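Long-range contacts in cycloalternan-forming enzyme (Listeria monocytogenes serovar 1/2a, PDB 5F7U), which is a multidomain carbohydrate-active enzyme of glycoside hydrolase family 31, with a TIM-barrel domain flanked by beta-rich domains and a family 6 carbohydrate-binding module: residues F828-S833 with T874-F879; R850-S855 with V863-P868; S885-G890 with V932-N937. The protein carries 1 engineered substitution. All blocks are in the same frame, centred on the assembly; numbering follows the deposited sequence. Where two conformers were deposited one is given.

The three contacts lie together in a two-sheet beta region formed by strands between residues 801 and 934. Contact 1 pairs strands 825-830 and 874-879 in a mixed sheet; contacts 2 and 3 both belong to a facing antiparallel sheet, where strands 862-867 and 929-934 are neighbours. Along the chain, contact 2 is nested inside the loop closed by contact 1, and contact 3 follows. Centres of contacts 1 and 2 are about 10 Å apart, and that of contact 3 is about 13 Å from each. Apolar packing between the sheets, such as Met876 on Val865 and Val878 on Leu933, makes them a beta sandwich.

Contact 1: F828-S833 with T874-F879; sequences FRVYPS and TTMQVF
Residues 828-830 run parallel to strand 874-879, their axes 4.7 Å apart at an angle of 17°, and Phe828, Arg829 and Val830 pair in register with Met876, Gln877 and Val878. Four backbone hydrogen bonds join them: Phe828 N to Thr875 O, Gln877 N to Phe828 O, Val830 N to Gln877 O, and Phe879 N to Val830 O. On the face bearing Arg829 and Gln877, the arginine chain leaves with CG anti to the backbone N and then bends at chi2 and chi3 (both 70°), swinging the guanidinium across to the glutamine. NE (2.8 Å) and NH1 (3.1 Å) of Arg829 both donate to OE1 of Gln877, which lies in the guanidinium plane; NE meets an OE1 lone pair, whereas NH1 comes from above the amide plane. Arg829 NH2, on the CD side, donates to Tyr831 OH at 2.9 Å, and Gln877 NE2 bonds Tyr810 O, so the amide is held at both ends, fixing its flip. The strands are neighbours inside a mixed sheet, flanked by strands 801-806 and 917-922, that forms one layer of a beta sandwich. Its inner face carries Phe828, Met876, Val830 and Val878. Met876, bent at every torsion, curls its CE tightly against Val830 CG2 (3.4 Å) and under Phe828 CB, while SD makes an oblique Met-aromatic contact with the Phe828 ring. Thr874 CG2 meets that ring's edge at CE1. Beyond the paired residues, Tyr831 CE1 lies over one face of the Phe879 ring, the planes 56° apart, and Pro832 CG rests on Val878 CG1 (3.6 Å).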
# COMPACT_ATOMS: atom_id res chain seq x y z
N PHE A 828 -24.64 3.34 12.54
CA PHE A 828 -24.17 4.10 11.38
C PHE A 828 -23.99 5.55 11.79
O PHE A 828 -24.98 6.21 12.13
CB PHE A 828 -25.12 4.00 10.18
CG PHE A 828 -25.26 2.61 9.64
CD1 PHE A 828 -26.17 1.72 10.22
CD2 PHE A 828 -24.48 2.18 8.57
CE1 PHE A 828 -26.29 0.41 9.74
CE2 PHE A 828 -24.61 0.88 8.07
CZ PHE A 828 -25.50 -0.00 8.67
N ARG A 829 -22.74 6.00 11.76
CA ARG A 829 -22.40 7.39 12.02
C ARG A 829 -22.57 8.17 10.72
O ARG A 829 -22.04 7.78 9.68
CB ARG A 829 -20.95 7.46 12.53
CG ARG A 829 -20.40 8.85 12.83
CD ARG A 829 -21.02 9.51 14.06
NE ARG A 829 -20.64 8.90 15.33
CZ ARG A 829 -19.50 9.13 15.98
NH1 ARG A 829 -19.30 8.55 17.17
NH2 ARG A 829 -18.58 9.95 15.47
N VAL A 830 -23.32 9.28 10.79
CA VAL A 830 -23.75 10.03 9.61
C VAL A 830 -23.41 11.50 9.79
O VAL A 830 -23.77 12.09 10.81
CB VAL A 830 -25.28 9.87 9.37
CG1 VAL A 830 -25.75 10.73 8.19
CG2 VAL A 830 -25.63 8.39 9.11
N TYR A 831 -22.72 12.06 8.80
CA TYR A 831 -22.43 13.50 8.74
C TYR A 831 -23.21 14.06 7.56
O TYR A 831 -22.70 14.09 6.43
CB TYR A 831 -20.89 13.73 8.62
CG TYR A 831 -20.17 13.21 9.84
CD1 TYR A 831 -20.05 13.99 10.99
CD2 TYR A 831 -19.65 11.92 9.86
CE1 TYR A 831 -19.41 13.51 12.13
CE2 TYR A 831 -19.00 11.42 10.98
CZ TYR A 831 -18.90 12.22 12.11
OH TYR A 831 -18.27 11.75 13.23
N PRO A 832 -24.47 14.51 7.81
CA PRO A 832 -25.34 14.87 6.69
C PRO A 832 -24.79 16.04 5.87
O PRO A 832 -24.35 17.05 6.43
CB PRO A 832 -26.66 15.29 7.36
CG PRO A 832 -26.61 14.74 8.74
CD PRO A 832 -25.15 14.71 9.11
N SER A 833 -24.80 15.86 4.55
CA SER A 833 -24.39 16.88 3.59
C SER A 833 -24.99 16.53 2.25
O SER A 833 -24.51 15.61 1.58
CB SER A 833 -22.88 16.95 3.46
OG SER A 833 -22.56 17.99 2.55
N THR A 874 -30.66 -1.50 14.38
CA THR A 874 -29.68 -0.53 13.92
C THR A 874 -29.79 0.75 14.74
O THR A 874 -30.88 1.13 15.14
CB THR A 874 -29.85 -0.18 12.42
OG1 THR A 874 -31.20 0.18 12.17
CG2 THR A 874 -29.49 -1.36 11.53
N THR A 875 -28.66 1.40 14.98
CA THR A 875 -28.63 2.70 15.63
C THR A 875 -27.96 3.70 14.69
O THR A 875 -26.81 3.50 14.30
CB THR A 875 -27.87 2.67 16.97
OG1 THR A 875 -28.46 1.71 17.86
CG2 THR A 875 -27.86 4.05 17.64
N MET A 876 -28.67 4.75 14.31
CA MET A 876 -28.03 5.86 13.61
C MET A 876 -27.42 6.80 14.66
O MET A 876 -28.04 7.07 15.69
CB MET A 876 -29.04 6.67 12.77
CG MET A 876 -29.89 5.89 11.79
SD MET A 876 -28.99 4.91 10.57
CE MET A 876 -28.08 6.17 9.69
N GLN A 877 -26.22 7.31 14.37
CA GLN A 877 -25.70 8.46 15.11
C GLN A 877 -25.52 9.61 14.13
O GLN A 877 -24.54 9.65 13.38
CB GLN A 877 -24.36 8.15 15.81
CG GLN A 877 -24.43 7.12 16.93
CD GLN A 877 -23.10 6.94 17.64
OE1 GLN A 877 -22.03 7.14 17.05
NE2 GLN A 877 -23.16 6.53 18.91
N VAL A 878 -26.47 10.53 14.15
CA VAL A 878 -26.51 11.61 13.16
C VAL A 878 -25.94 12.89 13.77
O VAL A 878 -26.44 13.37 14.80
CB VAL A 878 -27.96 11.87 12.67
CG1 VAL A 878 -27.98 12.85 11.51
CG2 VAL A 878 -28.65 10.57 12.27
N PHE A 879 -24.96 13.48 13.09
CA PHE A 879 -24.34 14.75 13.52
C PHE A 879 -25.34 15.86 13.23
O PHE A 879 -25.65 16.13 12.06
CB PHE A 879 -23.02 14.95 12.76
CG PHE A 879 -22.13 16.05 13.29
CD1 PHE A 879 -21.69 16.06 14.62
CD2 PHE A 879 -21.66 17.05 12.41
CE1 PHE A 879 -20.81 17.06 15.08
CE2 PHE A 879 -20.80 18.05 12.87
CZ PHE A 879 -20.37 18.05 14.20

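Contact 2: R850-S855 with V863-P868; sequences RDISVS and VSVDLP
Strands 850-855 and 863-867 form the two arms of an antiparallel beta hairpin, with axes 4.7 Å apart and N-to-C directions at 167°. Ser853 with Asp866 and Ser855 with Ser864 are hydrogen-bonded pairs, and Val854 with Val865 is the non-hydrogen-bonded pair between them. The bonds are uneven: Asp866 N reaches Ser853 O almost along the C=O axis at 2.8 Å, whereas the return bond from Ser853 N to Asp866 O stretches to 3.3 Å. Asp866 O also accepts from a water that donates to Asp851 O as well, bridging the strands toward the Pro868 end, where the CA atoms of Asp851 and Pro868 are farther apart. A second water donates to Ser855 O and hydrogen-bonds Ser864 OG.

Ile852 carries much of the apolar contact. Its first torsion, -30°, departs from a staggered value. From CB, the CG2 branch stands anti to the backbone N and lies alongside Val865, 4.2 Å from its CG1, and it also passes 3.9 Å from Asp866 O. The other branch runs through CG1, turned at chi2 (-76°), to CD1, which meets Pro868 at CD (3.6 Å), the two side chains crossing obliquely, and more loosely approaches Leu867 CD1. Val854 divides its methyls similarly: CG1 meets Val863 CG1 at 3.9 Å and CG2 faces Val865 CG2. On the other face, Ser853 OG rests against Asp866 CB at 3.4 Å. Arg850 adds only its CB, against Pro868 CG; its guanidinium forms a salt bridge with Asp842.

Strand 835-842 pairs with the outer side of 850-855 and strand 929-934 with that of 863-867, while the apolar face packs on the opposing sheet, Ile852 touching Phe828, Val854 touching Val830, and Leu867 touching Thr874.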
# COMPACT_ATOMS: atom_id res chain seq x y z
N ARG A 850 -26.11 -3.77 1.92
CA ARG A 850 -27.20 -2.98 2.46
C ARG A 850 -27.01 -1.55 1.98
O ARG A 850 -26.02 -0.90 2.33
CB ARG A 850 -27.22 -3.01 4.00
CG ARG A 850 -27.03 -4.37 4.65
CD ARG A 850 -28.27 -5.24 4.49
NE ARG A 850 -28.16 -6.42 5.33
CZ ARG A 850 -29.05 -7.41 5.35
NH1 ARG A 850 -30.13 -7.37 4.59
NH2 ARG A 850 -28.84 -8.45 6.15
N ASP A 851 -27.94 -1.08 1.15
CA ASP A 851 -27.84 0.24 0.54
C ASP A 851 -28.56 1.27 1.40
O ASP A 851 -29.80 1.23 1.53
CB ASP A 851 -28.40 0.24 -0.89
CG ASP A 851 -27.64 -0.69 -1.85
OD1 ASP A 851 -26.40 -0.90 -1.71
OD2 ASP A 851 -28.31 -1.21 -2.76
N ILE A 852 -27.78 2.16 2.00
CA ILE A 852 -28.28 3.20 2.92
C ILE A 852 -28.17 4.52 2.19
O ILE A 852 -27.15 4.80 1.55
CB ILE A 852 -27.41 3.36 4.20
CG1 ILE A 852 -26.72 2.06 4.64
CG2 ILE A 852 -28.18 4.08 5.32
CD1 ILE A 852 -27.60 1.04 5.32
N SER A 853 -29.20 5.35 2.29
CA SER A 853 -29.10 6.70 1.74
C SER A 853 -29.61 7.74 2.72
O SER A 853 -30.52 7.47 3.52
CB SER A 853 -29.81 6.81 0.39
OG SER A 853 -31.21 6.66 0.53
N VAL A 854 -28.98 8.90 2.67
CA VAL A 854 -29.26 10.01 3.60
C VAL A 854 -29.57 11.22 2.74
O VAL A 854 -28.88 11.47 1.77
CB VAL A 854 -28.08 10.30 4.57
CG1 VAL A 854 -28.34 11.54 5.42
CG2 VAL A 854 -27.78 9.08 5.45
N SER A 855 -30.65 11.92 3.10
CA SER A 855 -31.00 13.17 2.45
C SER A 855 -31.05 14.30 3.47
O SER A 855 -32.02 14.44 4.24
CB SER A 855 -32.32 13.05 1.67
OG SER A 855 -32.58 14.27 0.97
N VAL A 863 -33.52 15.79 8.35
CA VAL A 863 -32.57 14.83 7.78
C VAL A 863 -33.38 13.55 7.64
O VAL A 863 -34.04 13.12 8.58
CB VAL A 863 -31.33 14.61 8.68
CG1 VAL A 863 -30.45 13.48 8.13
CG2 VAL A 863 -30.48 15.87 8.74
N SER A 864 -33.33 12.95 6.46
CA SER A 864 -34.03 11.70 6.22
C SER A 864 -33.03 10.59 5.97
O SER A 864 -32.03 10.79 5.29
CB SER A 864 -35.00 11.84 5.06
OG SER A 864 -35.90 12.91 5.31
N VAL A 865 -33.29 9.43 6.57
CA VAL A 865 -32.45 8.24 6.36
C VAL A 865 -33.33 7.12 5.81
O VAL A 865 -34.36 6.79 6.41
CB VAL A 865 -31.72 7.80 7.64
CG1 VAL A 865 -30.84 6.57 7.37
CG2 VAL A 865 -30.88 8.93 8.21
N ASP A 866 -32.92 6.59 4.66
CA ASP A 866 -33.61 5.48 4.04
C ASP A 866 -32.84 4.22 4.37
O ASP A 866 -31.75 3.98 3.83
CB ASP A 866 -33.73 5.69 2.53
CG ASP A 866 -34.74 6.78 2.17
OD1 ASP A 866 -35.52 7.27 3.04
OD2 ASP A 866 -34.76 7.15 0.97
N LEU A 867 -33.38 3.46 5.31
CA LEU A 867 -32.74 2.24 5.79
C LEU A 867 -33.33 1.04 5.04
O LEU A 867 -34.54 0.91 4.94
CB LEU A 867 -32.95 2.13 7.30
CG LEU A 867 -32.25 1.09 8.17
CD1 LEU A 867 -30.77 1.39 8.33
CD2 LEU A 867 -32.95 1.05 9.52
N PRO A 868 -32.47 0.17 4.46
CA PRO A 868 -33.00 -0.98 3.75
C PRO A 868 -33.41 -2.04 4.78
O PRO A 868 -33.20 -1.83 5.98
CB PRO A 868 -31.81 -1.45 2.92
CG PRO A 868 -30.63 -1.14 3.78
CD PRO A 868 -30.99 0.16 4.49
O HOH W 1 -32.09 2.71 1.25
O HOH W 2 -34.70 15.14 4.58

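Contact 3: S885-G890 with V932-N937; sequences SVTIDG and VLNGVN
Strands 885-888 and 932-934 pair antiparallel, their N-to-C directions at 162°, within the antiparallel sheet of a two-layer beta sandwich. Backbone bonds from Thr887 N to Val932 O and from Val932 N to Thr887 O close one pair, and Asn934 N to Ser885 O (2.9 Å) lies nearly along the C=O axis. On one face Thr887 and Val932 run alongside each other. Thr887 OG1 sits between its backbone N and carbonyl carbon (chi1 58°), which sets it 3.5 Å from Val932 CB. Ser885 OG is likewise tucked between its own N and carbonyl carbon and comes 3.2 Å from Asn934 OD1, at best a weak hydrogen bond; CG of Asn934 is anti to its carbonyl carbon. The reverse face belongs to Val886 and Leu933, in the non-hydrogen-bonded pair. Val886 CG2 approaches Leu933 CG at 4.3 Å, while its CG1 lies 3.5 Å from Val932 O. This apolar face meets strand 917-922 of the opposing sheet, with Val886 on Val920 and Leu933 on Thr918. Back on the partly exposed face, one water bridges the two strands: it hydrogen-bonds Thr887 OG1 at 2.7 Å and donates to Asn934 OD1 at 3.1 Å.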
# COMPACT_ATOMS: atom_id res chain seq x y z
N SER A 885 -38.63 15.95 17.04
CA SER A 885 -39.23 14.61 16.97
C SER A 885 -38.47 13.76 15.97
O SER A 885 -37.73 14.29 15.13
CB SER A 885 -40.71 14.67 16.57
OG SER A 885 -40.86 15.12 15.24
N VAL A 886 -38.63 12.45 16.09
CA VAL A 886 -38.07 11.50 15.12
C VAL A 886 -39.19 10.53 14.76
O VAL A 886 -39.88 10.05 15.64
CB VAL A 886 -36.83 10.75 15.66
CG1 VAL A 886 -36.29 9.76 14.63
CG2 VAL A 886 -35.73 11.73 16.04
N THR A 887 -39.35 10.27 13.47
CA THR A 887 -40.33 9.29 13.00
C THR A 887 -39.66 8.16 12.25
O THR A 887 -38.58 8.33 11.66
CB THR A 887 -41.38 9.92 12.07
OG1 THR A 887 -40.69 10.51 10.96
CG2 THR A 887 -42.21 10.97 12.79
N ILE A 888 -40.29 6.99 12.29
CA ILE A 888 -39.89 5.87 11.47
C ILE A 888 -41.16 5.41 10.79
O ILE A 888 -42.14 5.10 11.46
CB ILE A 888 -39.24 4.73 12.27
CG1 ILE A 888 -37.99 5.24 13.02
CG2 ILE A 888 -38.87 3.58 11.32
CD1 ILE A 888 -37.23 4.18 13.80
N ASP A 889 -41.14 5.42 9.45
CA ASP A 889 -42.33 5.14 8.63
C ASP A 889 -43.53 6.04 8.99
O ASP A 889 -44.69 5.60 8.95
CB ASP A 889 -42.67 3.63 8.65
CG ASP A 889 -41.59 2.77 7.99
OD1 ASP A 889 -40.87 3.28 7.11
OD2 ASP A 889 -41.48 1.56 8.32
N GLY A 890 -43.23 7.29 9.35
CA GLY A 890 -44.25 8.28 9.72
C GLY A 890 -44.67 8.27 11.18
O GLY A 890 -45.33 9.21 11.64
N VAL A 932 -37.02 9.86 9.72
CA VAL A 932 -36.94 11.32 9.55
C VAL A 932 -36.64 11.97 10.89
O VAL A 932 -37.34 11.72 11.88
CB VAL A 932 -38.22 11.92 8.92
CG1 VAL A 932 -38.07 13.41 8.73
CG2 VAL A 932 -38.53 11.26 7.58
N LEU A 933 -35.59 12.81 10.91
CA LEU A 933 -35.30 13.66 12.06
C LEU A 933 -35.87 15.04 11.76
O LEU A 933 -35.52 15.66 10.75
CB LEU A 933 -33.78 13.77 12.29
CG LEU A 933 -33.00 12.59 12.86
CD1 LEU A 933 -32.96 11.39 11.91
CD2 LEU A 933 -31.56 13.03 13.11
N ASN A 934 -36.75 15.51 12.65
CA ASN A 934 -37.40 16.83 12.49
C ASN A 934 -36.84 17.87 13.43
O ASN A 934 -36.42 17.56 14.54
CB ASN A 934 -38.90 16.73 12.72
CG ASN A 934 -39.59 15.82 11.72
OD1 ASN A 934 -40.14 14.78 12.09
ND2 ASN A 934 -39.56 16.21 10.46
N GLY A 935 -36.86 19.12 12.98
CA GLY A 935 -36.41 20.23 13.80
C GLY A 935 -34.91 20.29 14.03
O GLY A 935 -34.46 20.90 15.00
N VAL A 936 -34.14 19.67 13.13
CA VAL A 936 -32.67 19.61 13.28
C VAL A 936 -31.94 20.61 12.40
O VAL A 936 -32.36 20.89 11.28
CB VAL A 936 -32.10 18.21 12.93
CG1 VAL A 936 -32.55 17.19 13.98
CG2 VAL A 936 -32.52 17.78 11.53
N ASN A 937 -30.84 21.14 12.92
CA ASN A 937 -29.92 21.94 12.13
C ASN A 937 -28.55 21.32 12.09
O ASN A 937 -28.29 20.35 12.80
CB ASN A 937 -29.87 23.36 12.66
CG ASN A 937 -31.08 24.14 12.25
OD1 ASN A 937 -31.31 24.38 11.06
ND2 ASN A 937 -31.87 24.54 13.22
O HOH W 3 -41.61 12.94 10.12